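Local structure of alpha-glucosidase (Bacteroides thetaiotaomicron, 5XFM) at residues A[293-306]-A[320-334]. The protein probably hydrolyses terminal beta-L-arabinopyranosyl and alpha-galactosyl residues from carbohydrates, as a bifunctional, calcium-binding member of glycoside hydrolase family 97. The protein carries 1 engineered substitution. Residues are numbered along the deposited sequence; the frame is centred on the assembly and turned at random.
Sequences RFGRGTWSWILWQD and FASAMGYEYALIDNW
Arg296 folds over Tyr326, its CB 3.4 Å from the ring centroid and almost on the ring normal. The chain is bent at chi2 and chi3, which brings a face of the guanidinium against the CD1-CE1 side of the ring, the two planes 47° apart. Glu327 meets that guanidinium at its edge: OE1 accepts from Arg296 NE at 3.0 Å, in plane and through its syn lone pair, and also takes Arg296 N, so one oxygen grips both side chain and backbone. With an alanine here, Arg296 NE and N would probably lose their common acceptor and the guanidinium its charged mate. Arg293 lies across the Glu327 CG methylene with a guanidinium face, and its carbonyl O accepts from Tyr328 OH at the ring edge. Further along, parallel strands 295-299 and 328-331, joined through helix 311-324 in a beta-alpha-beta crossover, are neighbours in the (beta/alpha)8 TIM barrel of the glycoside hydrolase 97 domain; Leu330 N reaches Thr298 O at 2.9 Å, nearly straight. Thr298 turns CG2 to Phe320 CD2 (3.6 Å), while its OG1 bonds Tyr317 O. Leu330 CD2 sits over the five-membered ring of Trp299, Ile302 covering the opposite face. With CG anti to the backbone N (chi1 -177°), this indole directs NE1 edge-on to Asp332 OD2 at 2.7 Å, on the anti side and tilted out of the plane of a carboxylate that also has a long, weak ion pair with Lys401.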
loop_
_atom_site.group_PDB
_atom_site.type_symbol
_atom_site.label_atom_id
_atom_site.label_comp_id
_atom_site.label_asym_id
_atom_site.label_seq_id
_atom_site.Cartn_x
_atom_site.Cartn_y
_atom_site.Cartn_z
ATOM N N ARG A 293 16.914 3.449 10.804
ATOM C CA ARG A 293 16.158 3.400 12.042
ATOM C C ARG A 293 14.732 3.897 11.823
ATOM O O ARG A 293 14.516 5.011 11.351
ATOM C CB ARG A 293 16.869 4.227 13.116
ATOM C CG ARG A 293 16.195 4.233 14.480
ATOM C CD ARG A 293 16.892 5.222 15.412
ATOM N NE ARG A 293 16.299 5.258 16.746
ATOM C CZ ARG A 293 16.712 6.061 17.721
ATOM N NH1 ARG A 293 17.726 6.890 17.513
ATOM N NH2 ARG A 293 16.121 6.030 18.907
ATOM N N PHE A 294 13.755 3.050 12.134
ATOM C CA PHE A 294 12.365 3.425 11.932
ATOM C C PHE A 294 11.754 3.934 13.232
ATOM O O PHE A 294 12.384 3.869 14.290
ATOM C CB PHE A 294 11.565 2.236 11.391
ATOM C CG PHE A 294 12.289 1.463 10.326
ATOM C CD1 PHE A 294 12.750 2.098 9.181
ATOM C CD2 PHE A 294 12.500 0.102 10.463
ATOM C CE1 PHE A 294 13.421 1.389 8.203
ATOM C CE2 PHE A 294 13.162 -0.614 9.482
ATOM C CZ PHE A 294 13.622 0.032 8.350
ATOM N N GLY A 295 10.532 4.448 13.152
ATOM C CA GLY A 295 9.849 4.921 14.340
ATOM C C GLY A 295 8.757 5.947 14.129
ATOM O O GLY A 295 7.962 5.859 13.192
ATOM N N ARG A 296 8.769 6.968 14.978
ATOM C CA ARG A 296 7.644 7.879 15.125
ATOM C C ARG A 296 8.086 9.307 14.887
ATOM O O ARG A 296 9.198 9.696 15.255
ATOM C CB ARG A 296 7.031 7.769 16.523
ATOM C CG ARG A 296 6.288 6.485 16.824
ATOM C CD ARG A 296 7.239 5.383 17.251
ATOM N NE ARG A 296 8.125 5.811 18.328
ATOM C CZ ARG A 296 7.829 5.737 19.621
ATOM N NH1 ARG A 296 6.657 5.254 20.013
ATOM N NH2 ARG A 296 8.708 6.150 20.525
ATOM N N GLY A 297 7.222 10.083 14.247
ATOM C CA GLY A 297 7.513 11.476 13.988
ATOM C C GLY A 297 6.408 12.402 14.449
ATOM O O GLY A 297 5.247 12.005 14.554
ATOM N N THR A 298 6.782 13.632 14.778
ATOM C CA THR A 298 5.802 14.690 14.959
ATOM C C THR A 298 5.726 15.496 13.668
ATOM O O THR A 298 6.689 15.562 12.902
ATOM C CB THR A 298 6.135 15.600 16.150
ATOM O OG1 THR A 298 7.456 16.127 15.992
ATOM C CG2 THR A 298 6.060 14.813 17.448
ATOM N N TRP A 299 4.588 16.133 13.441
ATOM C CA TRP A 299 4.275 16.643 12.121
ATOM C C TRP A 299 3.362 17.848 12.255
ATOM O O TRP A 299 2.164 17.695 12.496
ATOM C CB TRP A 299 3.616 15.535 11.290
ATOM C CG TRP A 299 3.292 15.892 9.874
ATOM C CD1 TRP A 299 3.922 16.817 9.089
ATOM C CD2 TRP A 299 2.271 15.303 9.059
ATOM N NE1 TRP A 299 3.346 16.847 7.838
ATOM C CE2 TRP A 299 2.330 15.928 7.795
ATOM C CE3 TRP A 299 1.307 14.312 9.280
ATOM C CZ2 TRP A 299 1.465 15.588 6.751
ATOM C CZ3 TRP A 299 0.441 13.984 8.245
ATOM C CH2 TRP A 299 0.531 14.616 6.995
ATOM N N SER A 300 3.940 19.042 12.147
ATOM C CA SER A 300 3.201 20.276 12.400
ATOM C C SER A 300 2.147 20.585 11.332
ATOM O O SER A 300 1.051 21.048 11.652
ATOM C CB SER A 300 4.178 21.459 12.550
ATOM O OG SER A 300 4.655 21.937 11.301
ATOM N N TRP A 301 2.465 20.316 10.071
ATOM C CA TRP A 301 1.602 20.751 8.973
ATOM C C TRP A 301 0.208 20.112 8.965
ATOM O O TRP A 301 -0.730 20.716 8.480
ATOM C CB TRP A 301 2.276 20.489 7.622
ATOM C CG TRP A 301 1.416 20.894 6.463
ATOM C CD1 TRP A 301 1.369 22.118 5.856
ATOM C CD2 TRP A 301 0.452 20.077 5.792
ATOM N NE1 TRP A 301 0.441 22.108 4.840
ATOM C CE2 TRP A 301 -0.137 20.866 4.784
ATOM C CE3 TRP A 301 0.028 18.752 5.948
ATOM C CZ2 TRP A 301 -1.124 20.371 3.930
ATOM C CZ3 TRP A 301 -0.950 18.264 5.101
ATOM C CH2 TRP A 301 -1.513 19.071 4.104
ATOM N N ILE A 302 0.066 18.877 9.430
ATOM C CA ILE A 302 -1.241 18.224 9.314
ATOM C C ILE A 302 -2.345 19.023 10.040
ATOM O O ILE A 302 -3.399 19.295 9.463
ATOM C CB ILE A 302 -1.203 16.754 9.818
ATOM C CG1 ILE A 302 -2.593 16.123 9.730
ATOM C CG2 ILE A 302 -0.641 16.639 11.231
ATOM C CD1 ILE A 302 -3.171 16.130 8.339
ATOM N N LEU A 303 -2.081 19.456 11.268
ATOM C CA LEU A 303 -3.080 20.191 12.039
ATOM C C LEU A 303 -2.867 21.705 12.075
ATOM O O LEU A 303 -3.823 22.459 12.260
ATOM C CB LEU A 303 -3.122 19.652 13.471
ATOM C CG LEU A 303 -3.912 18.357 13.642
ATOM C CD1 LEU A 303 -3.834 17.863 15.074
ATOM C CD2 LEU A 303 -5.355 18.591 13.236
ATOM N N TRP A 304 -1.623 22.150 11.915
ATOM C CA TRP A 304 -1.313 23.575 11.993
ATOM C C TRP A 304 -1.061 24.186 10.607
ATOM O O TRP A 304 -0.955 25.404 10.463
ATOM C CB TRP A 304 -0.114 23.803 12.914
ATOM C CG TRP A 304 -0.388 23.478 14.361
ATOM C CD1 TRP A 304 -1.477 22.824 14.868
ATOM C CD2 TRP A 304 0.446 23.796 15.485
ATOM N NE1 TRP A 304 -1.371 22.714 16.234
ATOM C CE2 TRP A 304 -0.199 23.303 16.637
ATOM C CE3 TRP A 304 1.676 24.448 15.628
ATOM C CZ2 TRP A 304 0.343 23.446 17.916
ATOM C CZ3 TRP A 304 2.214 24.583 16.896
ATOM C CH2 TRP A 304 1.545 24.088 18.025
ATOM N N GLN A 305 -0.962 23.323 9.604
ATOM C CA GLN A 305 -0.887 23.706 8.189
ATOM C C GLN A 305 0.262 24.658 7.847
ATOM O O GLN A 305 1.264 24.716 8.564
ATOM C CB GLN A 305 -2.222 24.309 7.747
ATOM C CG GLN A 305 -3.395 23.336 7.867
ATOM C CD GLN A 305 -3.354 22.226 6.834
ATOM O OE1 GLN A 305 -3.253 22.486 5.636
ATOM N NE2 GLN A 305 -3.433 20.976 7.294
ATOM N N ASP A 306 0.109 25.397 6.748
ATOM C CA ASP A 306 1.200 26.197 6.182
ATOM C C ASP A 306 1.712 27.265 7.150
ATOM O O ASP A 306 2.872 27.673 7.085
ATOM C CB ASP A 306 0.752 26.876 4.881
ATOM C CG ASP A 306 0.722 25.923 3.686
ATOM O OD1 ASP A 306 1.198 24.774 3.796
ATOM O OD2 ASP A 306 0.227 26.341 2.618
ATOM N N PHE A 320 8.204 18.771 21.157
ATOM C CA PHE A 320 7.096 17.843 21.359
ATOM C C PHE A 320 7.554 16.418 21.059
ATOM O O PHE A 320 7.226 15.487 21.788
ATOM C CB PHE A 320 5.897 18.239 20.484
ATOM C CG PHE A 320 4.694 17.355 20.660
ATOM C CD1 PHE A 320 4.241 17.019 21.924
ATOM C CD2 PHE A 320 4.009 16.868 19.561
ATOM C CE1 PHE A 320 3.129 16.206 22.089
ATOM C CE2 PHE A 320 2.898 16.048 19.723
ATOM C CZ PHE A 320 2.462 15.718 20.990
ATOM N N ALA A 321 8.318 16.247 19.985
ATOM C CA ALA A 321 8.893 14.939 19.672
ATOM C C ALA A 321 9.775 14.466 20.819
ATOM O O ALA A 321 9.692 13.320 21.240
ATOM C CB ALA A 321 9.686 14.993 18.376
ATOM N N SER A 322 10.610 15.363 21.332
ATOM C CA SER A 322 11.477 15.026 22.456
ATOM C C SER A 322 10.673 14.579 23.679
ATOM O O SER A 322 11.012 13.590 24.328
ATOM C CB SER A 322 12.361 16.217 22.821
ATOM O OG SER A 322 13.357 15.832 23.744
ATOM N N ALA A 323 9.607 15.312 23.980
ATOM C CA ALA A 323 8.741 15.001 25.114
ATOM C C ALA A 323 8.011 13.674 24.917
ATOM O O ALA A 323 7.747 12.946 25.873
ATOM C CB ALA A 323 7.737 16.129 25.334
ATOM N N MET A 324 7.667 13.380 23.671
ATOM C CA MET A 324 7.011 12.130 23.335
ATOM C C MET A 324 8.015 10.980 23.232
ATOM O O MET A 324 7.637 9.810 23.196
ATOM C CB MET A 324 6.234 12.289 22.027
ATOM C CG MET A 324 5.031 13.202 22.152
ATOM S SD MET A 324 3.767 12.561 23.268
ATOM C CE MET A 324 3.323 11.034 22.439
ATOM N N GLY A 325 9.300 11.318 23.181
ATOM C CA GLY A 325 10.332 10.313 23.005
ATOM C C GLY A 325 10.320 9.816 21.573
ATOM O O GLY A 325 10.767 8.703 21.282
ATOM N N TYR A 326 9.787 10.640 20.675
ATOM C CA TYR A 326 9.702 10.269 19.267
ATOM C C TYR A 326 11.040 10.474 18.571
ATOM O O TYR A 326 11.794 11.394 18.907
ATOM C CB TYR A 326 8.600 11.061 18.555
ATOM C CG TYR A 326 7.215 10.478 18.749
ATOM C CD1 TYR A 326 6.992 9.460 19.670
ATOM C CD2 TYR A 326 6.139 10.924 17.992
ATOM C CE1 TYR A 326 5.734 8.919 19.846
ATOM C CE2 TYR A 326 4.877 10.387 18.160
ATOM C CZ TYR A 326 4.681 9.386 19.088
ATOM O OH TYR A 326 3.430 8.849 19.260
ATOM N N GLU A 327 11.326 9.599 17.610
ATOM C CA GLU A 327 12.598 9.611 16.893
ATOM C C GLU A 327 12.724 10.742 15.887
ATOM O O GLU A 327 13.829 11.217 15.623
ATOM C CB GLU A 327 12.831 8.276 16.180
ATOM C CG GLU A 327 13.068 7.095 17.105
ATOM C CD GLU A 327 11.821 6.652 17.841
ATOM O OE1 GLU A 327 10.737 6.632 17.219
ATOM O OE2 GLU A 327 11.925 6.320 19.042
ATOM N N TYR A 328 11.611 11.146 15.290
ATOM C CA TYR A 328 11.676 12.074 14.166
ATOM C C TYR A 328 10.735 13.264 14.285
ATOM O O TYR A 328 9.787 13.262 15.075
ATOM C CB TYR A 328 11.410 11.323 12.856
ATOM C CG TYR A 328 12.445 10.246 12.584
ATOM C CD1 TYR A 328 13.773 10.579 12.331
ATOM C CD2 TYR A 328 12.104 8.901 12.625
ATOM C CE1 TYR A 328 14.722 9.604 12.102
ATOM C CE2 TYR A 328 13.048 7.918 12.397
ATOM C CZ TYR A 328 14.352 8.274 12.138
ATOM O OH TYR A 328 15.292 7.298 11.916
ATOM N N ALA A 329 11.063 14.302 13.524
ATOM C CA ALA A 329 10.160 15.403 13.248
ATOM C C ALA A 329 10.153 15.673 11.747
ATOM O O ALA A 329 11.208 15.844 11.132
ATOM C CB ALA A 329 10.569 16.656 14.019
ATOM N N LEU A 330 8.962 15.701 11.161
ATOM C CA LEU A 330 8.797 15.981 9.737
ATOM C C LEU A 330 8.519 17.461 9.495
ATOM O O LEU A 330 7.547 18.005 10.011
ATOM C CB LEU A 330 7.658 15.140 9.154
ATOM C CG LEU A 330 7.139 15.560 7.772
ATOM C CD1 LEU A 330 8.234 15.498 6.700
ATOM C CD2 LEU A 330 5.937 14.713 7.370
ATOM N N ILE A 331 9.391 18.111 8.731
ATOM C CA ILE A 331 9.177 19.499 8.336
ATOM C C ILE A 331 8.636 19.524 6.908
ATOM O O ILE A 331 9.288 19.031 5.987
ATOM C CB ILE A 331 10.473 20.331 8.446
ATOM C CG1 ILE A 331 11.010 20.282 9.883
ATOM C CG2 ILE A 331 10.229 21.767 8.001
ATOM C CD1 ILE A 331 12.259 21.133 10.115
ATOM N N ASP A 332 7.447 20.100 6.725
ATOM C CA ASP A 332 6.694 19.915 5.483
ATOM C C ASP A 332 6.979 21.026 4.466
ATOM O O ASP A 332 7.980 21.732 4.583
ATOM C CB ASP A 332 5.199 19.832 5.792
ATOM C CG ASP A 332 4.468 18.816 4.911
ATOM O OD1 ASP A 332 4.200 19.088 3.719
ATOM O OD2 ASP A 332 4.155 17.728 5.434
ATOM N N ASN A 333 6.103 21.170 3.468
ATOM C CA ASN A 333 6.314 22.111 2.360
ATOM C C ASN A 333 6.548 23.572 2.779
ATOM O O ASN A 333 6.174 23.964 3.879
ATOM C CB ASN A 333 5.120 22.063 1.403
ATOM C CG ASN A 333 3.796 22.363 2.097
ATOM O OD1 ASN A 333 3.756 22.904 3.202
ATOM N ND2 ASN A 333 2.705 22.024 1.433
ATOM N N TRP A 334 7.169 24.335 1.873
ATOM C CA TRP A 334 7.549 25.754 2.007
ATOM C C TRP A 334 8.799 26.036 2.849
ATOM O O TRP A 334 9.202 27.196 2.959
ATOM C CB TRP A 334 6.405 26.609 2.580
ATOM C CG TRP A 334 5.168 26.645 1.754
ATOM C CD1 TRP A 334 3.947 26.127 2.084
ATOM C CD2 TRP A 334 5.023 27.212 0.448
ATOM N NE1 TRP A 334 3.049 26.351 1.071
ATOM C CE2 TRP A 334 3.684 27.012 0.053
ATOM C CE3 TRP A 334 5.892 27.872 -0.424
ATOM C CZ2 TRP A 334 3.193 27.449 -1.177
ATOM C CZ3 TRP A 334 5.404 28.304 -1.648
ATOM C CH2 TRP A 334 4.066 28.088 -2.013
HETATM O O HOH W 1 5.659 20.038 9.592
HETATM O O HOH W 2 7.039 19.466 12.450
#